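Local coordinates for protein D-alanyl-D-alanine carboxypeptidase (Enterococcus faecalis V583, PDB 5ZHF) that removes the C-terminal D-alanine from peptidoglycan-derived pentapeptides as a zinc-dependent carboxypeptidase, and so should contribute to vancomycin resistance, at residues S42-N47 against H193-G198; P75-L80 against F171-R176; E129-V134 against S188-H193. All coordinates share one frame; numbering follows the deposited sequence.

Interaction 1 of 3, residues S42-N47 against H193-G198. With ZN (zinc ion), chain C.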
# COMPACT_ATOMS: atom_id res chain seq x y z
N SER A 42 -11.38 6.78 -6.64
CA SER A 42 -10.01 6.67 -6.08
C SER A 42 -10.02 6.71 -4.56
O SER A 42 -8.98 6.53 -3.91
CB SER A 42 -9.09 7.74 -6.65
OG SER A 42 -9.49 9.06 -6.29
N LEU A 43 -11.19 6.95 -3.98
CA LEU A 43 -11.33 7.05 -2.53
C LEU A 43 -11.97 5.81 -1.91
O LEU A 43 -12.30 5.83 -0.72
CB LEU A 43 -12.13 8.30 -2.17
CG LEU A 43 -11.41 9.63 -2.26
CD1 LEU A 43 -12.39 10.74 -1.88
CD2 LEU A 43 -10.19 9.66 -1.35
N ILE A 44 -12.12 4.74 -2.69
CA ILE A 44 -12.66 3.50 -2.18
C ILE A 44 -11.90 3.00 -0.93
O ILE A 44 -10.67 3.00 -0.91
CB ILE A 44 -12.76 2.41 -3.27
CG1 ILE A 44 -13.55 1.21 -2.73
CG2 ILE A 44 -11.39 2.00 -3.81
CD1 ILE A 44 -13.89 0.16 -3.78
N LEU A 45 -12.65 2.67 0.11
CA LEU A 45 -12.08 2.18 1.35
C LEU A 45 -12.06 0.67 1.38
O LEU A 45 -13.11 0.01 1.30
CB LEU A 45 -12.87 2.75 2.53
CG LEU A 45 -12.32 2.42 3.92
CD1 LEU A 45 -10.87 2.88 4.07
CD2 LEU A 45 -13.17 3.04 5.02
N VAL A 46 -10.85 0.09 1.50
CA VAL A 46 -10.68 -1.35 1.66
C VAL A 46 -9.85 -1.59 2.92
O VAL A 46 -8.72 -1.11 3.04
CB VAL A 46 -10.01 -2.03 0.44
CG1 VAL A 46 -9.71 -3.50 0.70
CG2 VAL A 46 -10.94 -1.89 -0.76
N ASN A 47 -10.41 -2.34 3.85
CA ASN A 47 -9.76 -2.70 5.09
C ASN A 47 -10.48 -3.89 5.68
O ASN A 47 -11.29 -4.44 5.04
CB ASN A 47 -9.63 -1.54 6.06
CG ASN A 47 -10.95 -1.01 6.58
OD1 ASN A 47 -11.97 -1.62 6.48
ND2 ASN A 47 -10.89 0.13 7.16
N HIS A 193 4.27 0.76 1.80
CA HIS A 193 2.93 0.55 1.20
C HIS A 193 2.25 1.90 0.91
O HIS A 193 1.85 2.62 1.83
CB HIS A 193 2.06 -0.32 2.10
CG HIS A 193 0.70 -0.61 1.53
ND1 HIS A 193 0.32 -1.85 1.07
CD2 HIS A 193 -0.37 0.21 1.36
CE1 HIS A 193 -0.93 -1.79 0.65
NE2 HIS A 193 -1.38 -0.56 0.84
N TYR A 194 2.14 2.22 -0.38
CA TYR A 194 1.57 3.48 -0.89
C TYR A 194 0.28 3.22 -1.69
O TYR A 194 0.20 2.28 -2.49
CB TYR A 194 2.63 4.28 -1.68
CG TYR A 194 3.49 5.01 -0.68
CD1 TYR A 194 4.47 4.34 0.05
CD2 TYR A 194 3.25 6.35 -0.37
CE1 TYR A 194 5.22 5.01 1.03
CE2 TYR A 194 3.97 7.02 0.60
CZ TYR A 194 4.94 6.35 1.33
OH TYR A 194 5.61 7.05 2.30
N ARG A 195 -0.73 4.06 -1.42
CA ARG A 195 -2.09 3.92 -1.96
C ARG A 195 -2.41 5.14 -2.78
O ARG A 195 -2.22 6.27 -2.31
CB ARG A 195 -3.09 3.78 -0.81
CG ARG A 195 -4.56 4.04 -1.12
CD ARG A 195 -5.14 3.10 -2.16
NE ARG A 195 -6.41 3.66 -2.60
CZ ARG A 195 -7.59 3.46 -2.05
NH1 ARG A 195 -7.76 2.60 -1.05
NH2 ARG A 195 -8.65 4.11 -2.56
N TYR A 196 -2.90 4.93 -4.00
CA TYR A 196 -3.35 6.03 -4.83
C TYR A 196 -4.76 6.45 -4.40
O TYR A 196 -5.70 5.64 -4.43
CB TYR A 196 -3.40 5.65 -6.29
CG TYR A 196 -3.78 6.83 -7.16
CD1 TYR A 196 -2.85 7.82 -7.47
CD2 TYR A 196 -5.10 6.98 -7.62
CE1 TYR A 196 -3.20 8.91 -8.26
CE2 TYR A 196 -5.45 8.07 -8.41
CZ TYR A 196 -4.52 9.03 -8.72
OH TYR A 196 -4.86 10.10 -9.52
N VAL A 197 -4.88 7.73 -4.04
CA VAL A 197 -6.19 8.38 -3.83
C VAL A 197 -6.45 9.60 -4.71
O VAL A 197 -7.58 10.16 -4.69
CB VAL A 197 -6.35 8.76 -2.35
CG1 VAL A 197 -6.43 7.52 -1.50
CG2 VAL A 197 -5.24 9.70 -1.90
N GLY A 198 -5.44 10.05 -5.46
CA GLY A 198 -5.51 11.28 -6.26
C GLY A 198 -4.88 12.43 -5.54
O GLY A 198 -4.79 12.44 -4.30
ZN ZN C . 1.44 -3.45 0.67
O HOH W 1 2.08 -4.43 2.55

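Interaction 2 of 3, residues P75-L80 against F171-R176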
# COMPACT_ATOMS: atom_id res chain seq x y z
N PRO A 75 0.12 6.85 -15.11
CA PRO A 75 0.92 8.07 -15.30
C PRO A 75 1.38 8.73 -14.01
O PRO A 75 2.44 9.34 -13.98
CB PRO A 75 0.02 8.99 -16.12
CG PRO A 75 -1.34 8.46 -15.96
CD PRO A 75 -1.27 7.01 -15.59
N TYR A 76 0.60 8.58 -12.95
CA TYR A 76 0.92 9.17 -11.66
C TYR A 76 2.09 8.42 -11.02
O TYR A 76 2.99 9.04 -10.50
CB TYR A 76 -0.28 9.13 -10.74
CG TYR A 76 -1.42 9.97 -11.28
CD1 TYR A 76 -1.43 11.34 -11.12
CD2 TYR A 76 -2.49 9.37 -11.96
CE1 TYR A 76 -2.46 12.11 -11.64
CE2 TYR A 76 -3.53 10.13 -12.49
CZ TYR A 76 -3.51 11.50 -12.32
OH TYR A 76 -4.56 12.26 -12.82
N LEU A 77 2.05 7.09 -11.10
CA LEU A 77 3.16 6.26 -10.62
C LEU A 77 4.44 6.55 -11.43
O LEU A 77 5.52 6.68 -10.85
CB LEU A 77 2.79 4.79 -10.69
CG LEU A 77 3.81 3.82 -10.06
CD1 LEU A 77 3.97 4.12 -8.58
CD2 LEU A 77 3.41 2.38 -10.30
N GLN A 78 4.30 6.70 -12.74
CA GLN A 78 5.46 7.05 -13.59
C GLN A 78 6.02 8.40 -13.20
O GLN A 78 7.23 8.56 -13.06
CB GLN A 78 5.08 7.01 -15.08
CG GLN A 78 6.29 7.18 -16.01
CD GLN A 78 7.29 6.03 -15.92
OE1 GLN A 78 6.94 4.86 -16.12
NE2 GLN A 78 8.56 6.36 -15.62
N ASP A 79 5.14 9.39 -13.01
CA ASP A 79 5.61 10.71 -12.57
C ASP A 79 6.33 10.65 -11.23
O ASP A 79 7.35 11.33 -11.03
CB ASP A 79 4.47 11.70 -12.45
CG ASP A 79 3.89 12.11 -13.79
OD1 ASP A 79 4.48 11.87 -14.86
OD2 ASP A 79 2.79 12.70 -13.75
N LEU A 80 5.81 9.84 -10.31
CA LEU A 80 6.41 9.67 -9.00
C LEU A 80 7.84 9.08 -9.15
O LEU A 80 8.79 9.59 -8.55
CB LEU A 80 5.56 8.79 -8.12
CG LEU A 80 6.10 8.59 -6.71
CD1 LEU A 80 5.00 8.49 -5.68
CD2 LEU A 80 7.02 7.38 -6.59
N PHE A 171 1.92 13.31 -6.16
CA PHE A 171 1.55 12.42 -7.26
C PHE A 171 0.32 11.59 -6.98
O PHE A 171 -0.03 10.70 -7.75
CB PHE A 171 2.75 11.53 -7.59
CG PHE A 171 4.00 12.30 -7.76
CD1 PHE A 171 4.27 12.93 -8.96
CD2 PHE A 171 4.87 12.48 -6.70
CE1 PHE A 171 5.41 13.72 -9.11
CE2 PHE A 171 6.00 13.26 -6.85
CZ PHE A 171 6.28 13.86 -8.06
N GLY A 172 -0.38 11.93 -5.89
CA GLY A 172 -1.64 11.30 -5.57
C GLY A 172 -1.55 10.05 -4.70
O GLY A 172 -2.53 9.34 -4.56
N PHE A 173 -0.37 9.76 -4.14
CA PHE A 173 -0.21 8.58 -3.31
C PHE A 173 0.00 8.96 -1.84
O PHE A 173 0.69 9.94 -1.54
CB PHE A 173 1.01 7.75 -3.77
CG PHE A 173 0.86 7.11 -5.10
CD1 PHE A 173 1.12 7.83 -6.26
CD2 PHE A 173 0.48 5.78 -5.21
CE1 PHE A 173 0.99 7.22 -7.49
CE2 PHE A 173 0.34 5.16 -6.45
CZ PHE A 173 0.61 5.89 -7.59
N ILE A 174 -0.56 8.17 -0.94
CA ILE A 174 -0.38 8.36 0.50
C ILE A 174 0.34 7.18 1.14
O ILE A 174 0.21 6.01 0.70
CB ILE A 174 -1.72 8.63 1.23
CG1 ILE A 174 -2.71 7.45 1.06
CG2 ILE A 174 -2.33 9.91 0.71
CD1 ILE A 174 -4.05 7.64 1.77
N ARG A 175 1.09 7.52 2.20
CA ARG A 175 1.67 6.54 3.10
C ARG A 175 0.50 5.98 3.90
O ARG A 175 0.02 6.61 4.85
CB ARG A 175 2.73 7.19 3.99
CG ARG A 175 3.46 6.21 4.88
CD ARG A 175 4.40 6.95 5.80
NE ARG A 175 5.13 6.03 6.69
CZ ARG A 175 6.19 6.38 7.42
NH1 ARG A 175 6.69 7.61 7.35
NH2 ARG A 175 6.78 5.48 8.18
N ARG A 176 0.01 4.83 3.46
CA ARG A 176 -1.30 4.36 3.86
C ARG A 176 -1.40 3.98 5.33
O ARG A 176 -2.47 4.12 5.94
CB ARG A 176 -1.67 3.15 3.03
CG ARG A 176 -3.04 2.56 3.30
CD ARG A 176 -4.13 3.56 3.01
NE ARG A 176 -5.44 2.99 3.24
CZ ARG A 176 -6.08 2.95 4.42
NH1 ARG A 176 -5.50 3.38 5.54
NH2 ARG A 176 -7.31 2.44 4.46

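Interaction 3 of 3, residues E129-V134 against S188-H193. With ZN (zinc ion), chain C.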
# COMPACT_ATOMS: atom_id res chain seq x y z
N GLU A 129 -2.15 -10.62 10.77
CA GLU A 129 -3.15 -9.70 10.21
C GLU A 129 -2.79 -8.21 10.42
O GLU A 129 -3.24 -7.36 9.66
CB GLU A 129 -4.53 -10.02 10.79
CG GLU A 129 -5.71 -9.45 10.02
CD GLU A 129 -7.02 -10.20 10.26
OE1 GLU A 129 -7.02 -11.22 10.98
OE2 GLU A 129 -8.05 -9.77 9.70
N THR A 130 -1.95 -7.91 11.42
CA THR A 130 -1.44 -6.55 11.62
C THR A 130 -0.47 -6.13 10.52
O THR A 130 -0.11 -4.95 10.46
CB THR A 130 -0.74 -6.34 12.99
OG1 THR A 130 0.45 -7.14 13.07
CG2 THR A 130 -1.68 -6.69 14.14
N TRP A 131 -0.03 -7.09 9.69
CA TRP A 131 0.85 -6.87 8.54
C TRP A 131 0.26 -7.18 7.18
O TRP A 131 0.49 -6.44 6.22
CB TRP A 131 2.12 -7.73 8.69
CG TRP A 131 2.93 -7.41 9.91
CD1 TRP A 131 2.97 -8.13 11.07
CD2 TRP A 131 3.83 -6.30 10.10
NE1 TRP A 131 3.83 -7.54 11.97
CE2 TRP A 131 4.36 -6.41 11.40
CE3 TRP A 131 4.21 -5.21 9.31
CZ2 TRP A 131 5.29 -5.49 11.92
CZ3 TRP A 131 5.11 -4.28 9.82
CH2 TRP A 131 5.64 -4.44 11.13
N VAL A 132 -0.47 -8.28 7.07
CA VAL A 132 -0.97 -8.79 5.79
C VAL A 132 -2.46 -9.03 5.95
O VAL A 132 -2.88 -9.76 6.84
CB VAL A 132 -0.29 -10.11 5.39
CG1 VAL A 132 -0.78 -10.59 4.02
CG2 VAL A 132 1.24 -9.97 5.38
N ALA A 133 -3.24 -8.45 5.05
CA ALA A 133 -4.69 -8.51 5.15
C ALA A 133 -5.24 -9.87 4.71
O ALA A 133 -4.63 -10.55 3.86
CB ALA A 133 -5.28 -7.38 4.32
N VAL A 134 -6.38 -10.28 5.27
CA VAL A 134 -7.01 -11.52 4.81
C VAL A 134 -7.48 -11.29 3.39
O VAL A 134 -7.88 -10.17 3.04
CB VAL A 134 -8.18 -12.05 5.71
CG1 VAL A 134 -7.74 -12.19 7.18
CG2 VAL A 134 -9.43 -11.21 5.60
N SER A 188 0.27 -2.28 11.15
CA SER A 188 1.57 -1.84 11.63
C SER A 188 2.24 -0.88 10.63
O SER A 188 1.78 -0.69 9.51
CB SER A 188 2.48 -3.05 11.86
OG SER A 188 1.86 -4.00 12.73
N ASN A 189 3.34 -0.28 11.07
CA ASN A 189 4.10 0.66 10.24
C ASN A 189 4.67 -0.07 9.02
O ASN A 189 5.56 -0.91 9.16
CB ASN A 189 5.21 1.29 11.09
CG ASN A 189 6.13 2.19 10.30
OD1 ASN A 189 5.74 2.80 9.32
ND2 ASN A 189 7.38 2.32 10.76
N GLU A 190 4.14 0.23 7.84
CA GLU A 190 4.58 -0.36 6.58
C GLU A 190 5.03 0.76 5.65
O GLU A 190 4.28 1.22 4.79
CB GLU A 190 3.44 -1.19 5.96
CG GLU A 190 3.07 -2.36 6.86
CD GLU A 190 2.10 -3.32 6.24
OE1 GLU A 190 1.32 -2.93 5.34
OE2 GLU A 190 2.11 -4.47 6.67
N PRO A 191 6.28 1.25 5.83
CA PRO A 191 6.72 2.45 5.11
C PRO A 191 6.90 2.28 3.60
O PRO A 191 7.18 3.25 2.90
CB PRO A 191 8.07 2.80 5.78
CG PRO A 191 8.54 1.51 6.34
CD PRO A 191 7.30 0.80 6.81
N TRP A 192 6.76 1.03 3.13
CA TRP A 192 6.74 0.67 1.71
C TRP A 192 5.36 0.78 1.04
O TRP A 192 5.31 0.84 -0.19
CB TRP A 192 7.23 -0.78 1.53
CG TRP A 192 6.55 -1.75 2.41
CD1 TRP A 192 5.37 -2.40 2.17
CD2 TRP A 192 6.99 -2.18 3.71
NE1 TRP A 192 5.06 -3.19 3.23
CE2 TRP A 192 6.02 -3.08 4.19
CE3 TRP A 192 8.09 -1.89 4.51
CZ2 TRP A 192 6.14 -3.71 5.44
CZ3 TRP A 192 8.20 -2.51 5.76
CH2 TRP A 192 7.24 -3.42 6.20
N HIS A 193 4.27 0.76 1.80
CA HIS A 193 2.93 0.55 1.20
C HIS A 193 2.25 1.90 0.91
O HIS A 193 1.85 2.62 1.83
CB HIS A 193 2.06 -0.32 2.10
CG HIS A 193 0.70 -0.61 1.53
ND1 HIS A 193 0.32 -1.85 1.07
CD2 HIS A 193 -0.37 0.21 1.36
CE1 HIS A 193 -0.93 -1.79 0.65
NE2 HIS A 193 -1.38 -0.56 0.84
ZN ZN C . 1.44 -3.45 0.67
O HOH W 1 2.08 -4.43 2.55

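Interaction 1 of 3, residues S42-N47 against H193-G198
Along the strand from the zinc ligand His193, Arg195 of strand 193-196 clamps the loop 42-47 through its backbone carbonyls, while Ser42 reaches Val197, just past the end of the strand. Both terminal nitrogens of Arg195 grip Ile44 O, NH1 at 2.9 Å. The oxygen lies in the guanidinium plane, and the NH2 bond comes in on a lone pair. NH2 turns its second N-H to Ser42 O, 2.8 Å away. That bond is more tilted, with the nitrogen well above the carbonyl plane. Arg195 NE binds Tyr196 O of its own strand at 2.8 Å. A bend at chi2 (61°) turns CD of Arg195 out of an extended course. Ile44 CG2 packs against NH2.

With OG between its own backbone N and carbonyl carbon (chi1 64°), Ser42 OG donates to Val197 O at 2.7 Å, approaching from above the carbonyl plane. Val197 CA makes a CH...O contact of 3.3 Å with Ser42 O, so this oxygen receives both Arg195 NH2 and a C-H. Leu43 CD2 rests on Val197 CB at 4.1 Å, the two side chains crossing at about a right angle.

Glu139 forms a salt bridge with Arg195 NH1 and also accepts a hydrogen bond from His193 NE2. The ND1 atom of His193 binds the zinc, together with His140 and Asp147. The loop is thus held mainly by carbonyl oxygens facing a buried cation. Four hydrogen bonds from its three nitrogens fix the rotation of the guanidinium, and Glu139 probably balances its charge and links it to the zinc ligand His193.

Interaction 2 of 3, residues P75-L80 against F171-R176
Phe171 and Phe173 meet one side of helix 74-86 at Tyr76, Leu77, Asp79 and Leu80. The ring of Phe171 lies flat against the helix backbone. Leu80 CA sits over the centre of one face, 3.8 Å from the ring centroid and 11° off the normal, a CH-pi contact. Leu80 N lies over the same ring, and Leu80 CB touches Phe171 CG at 3.9 Å. Asp79 CB meets the rim atom Phe171 CD1 at 3.7 Å. Asp79 O approaches Phe171 CE1 obliquely.

Phe173 uses its edge instead. Its CE1 points at the backbone between Tyr76 and Leu77, with Leu77 N and Tyr76 C near the ring plane. Leu77 CD1 packs on Phe173 CZ at 3.9 Å, the two side chains crossing at about a right angle. Leu80 CD1 reaches Phe173 CD1 at 4.0 Å, so Leu80 bridges both phenylalanines. Its chi1 of -178° sets CG anti to the backbone N, where it meets Phe171 CD2.

Tyr76 CB lies 3.4 Å from Phe171 O. That carbonyl is buried by the contact and has no hydrogen-bond partner in the model. Gly172 separates the two rings along the chain. Its positive phi (90°) suits glycine, and its backbone bonds to Val197 and Gly198.

Farther out, Tyr196 of strand 193-196 meets the Phe173 ring edge-to-face and also touches the Tyr76 ring. Trp163 of helix 157-167 packs on both Phe171 and Leu80, and Leu164 adds to the cover of Leu80. The contact therefore sets helix 74-86 beside the edge strand 173-175 of the four-stranded antiparallel sheet, with helix 157-167 closing over Phe171 and Leu80.

Interaction 3 of 3, residues E129-V134 against S188-H193
Trp131 and Ser188 bury the largest areas here, followed by Glu190. Ser188 CB lies over one face of the Trp131 six-membered ring, 3.5 Å from its centroid and 9° off the normal. This is a CH-pi contact. The edge of the same ring meets the next two residues: Trp131 CZ3 is 3.5 Å from Asn189 O, and Glu190 OE2 lies near the ring plane beside CE3. The indole NE1 bonds to the hydroxyl of Tyr114.

Ser188 is also fixed by Thr130. Its N donates a nearly straight bond of 2.8 Å to Thr130 O, with an angle of 178° at the hydrogen. Ser188 OG donates to the same oxygen at 3.2 Å, from above the carbonyl plane. With Ser188 OG beside its own backbone N (chi1 -54°), both donors reach one carbonyl.

Glu190 stretches beyond CG toward the loop 129-134. Its OE2 comes within 2.6 Å of Trp131 O. The other oxygen, OE1, accepts from water 1 at 3.3 Å. That water binds the zinc at 2.2 Å and also accepts from Trp192 NE1. Trp192 CH2 touches Trp131 CZ3.

A type I turn from Glu190 to His193 brings His193 to the metal. His140 and Asp147 complete the protein ligands. Trp131, Val132 and Ala133 bind substrate, so this contact sets a substrate-binding loop beside the turn that carries a zinc ligand and Glu190, the probable proton donor/acceptor. A zinc held by two histidines and an aspartate, with a nearby glutamate and a metal-bound water, is the active site of M15 peptidases.

Overall arrangement
From the N terminus, the loop 42-47 comes first; its partner 193-198 lies far along the chain, so interaction 1 closes the longest loop and encloses the other two contacts. Helix 74-86 then supplies 75-80, which interaction 2 joins to 171-176. Between these lies 129-134, whose partner 188-193 follows 171-176, so interactions 2 and 3 cross along the chain. Interactions 1 and 3 share His193, the zinc and its water. Interactions 1 and 2 meet through the neighbouring strands 193-196 and 173-175. A hydrogen bond from Arg175 to Asn189 links interactions 2 and 3. Together they tie the N-terminal loop, a flanking helix and the substrate loop to the central sheet.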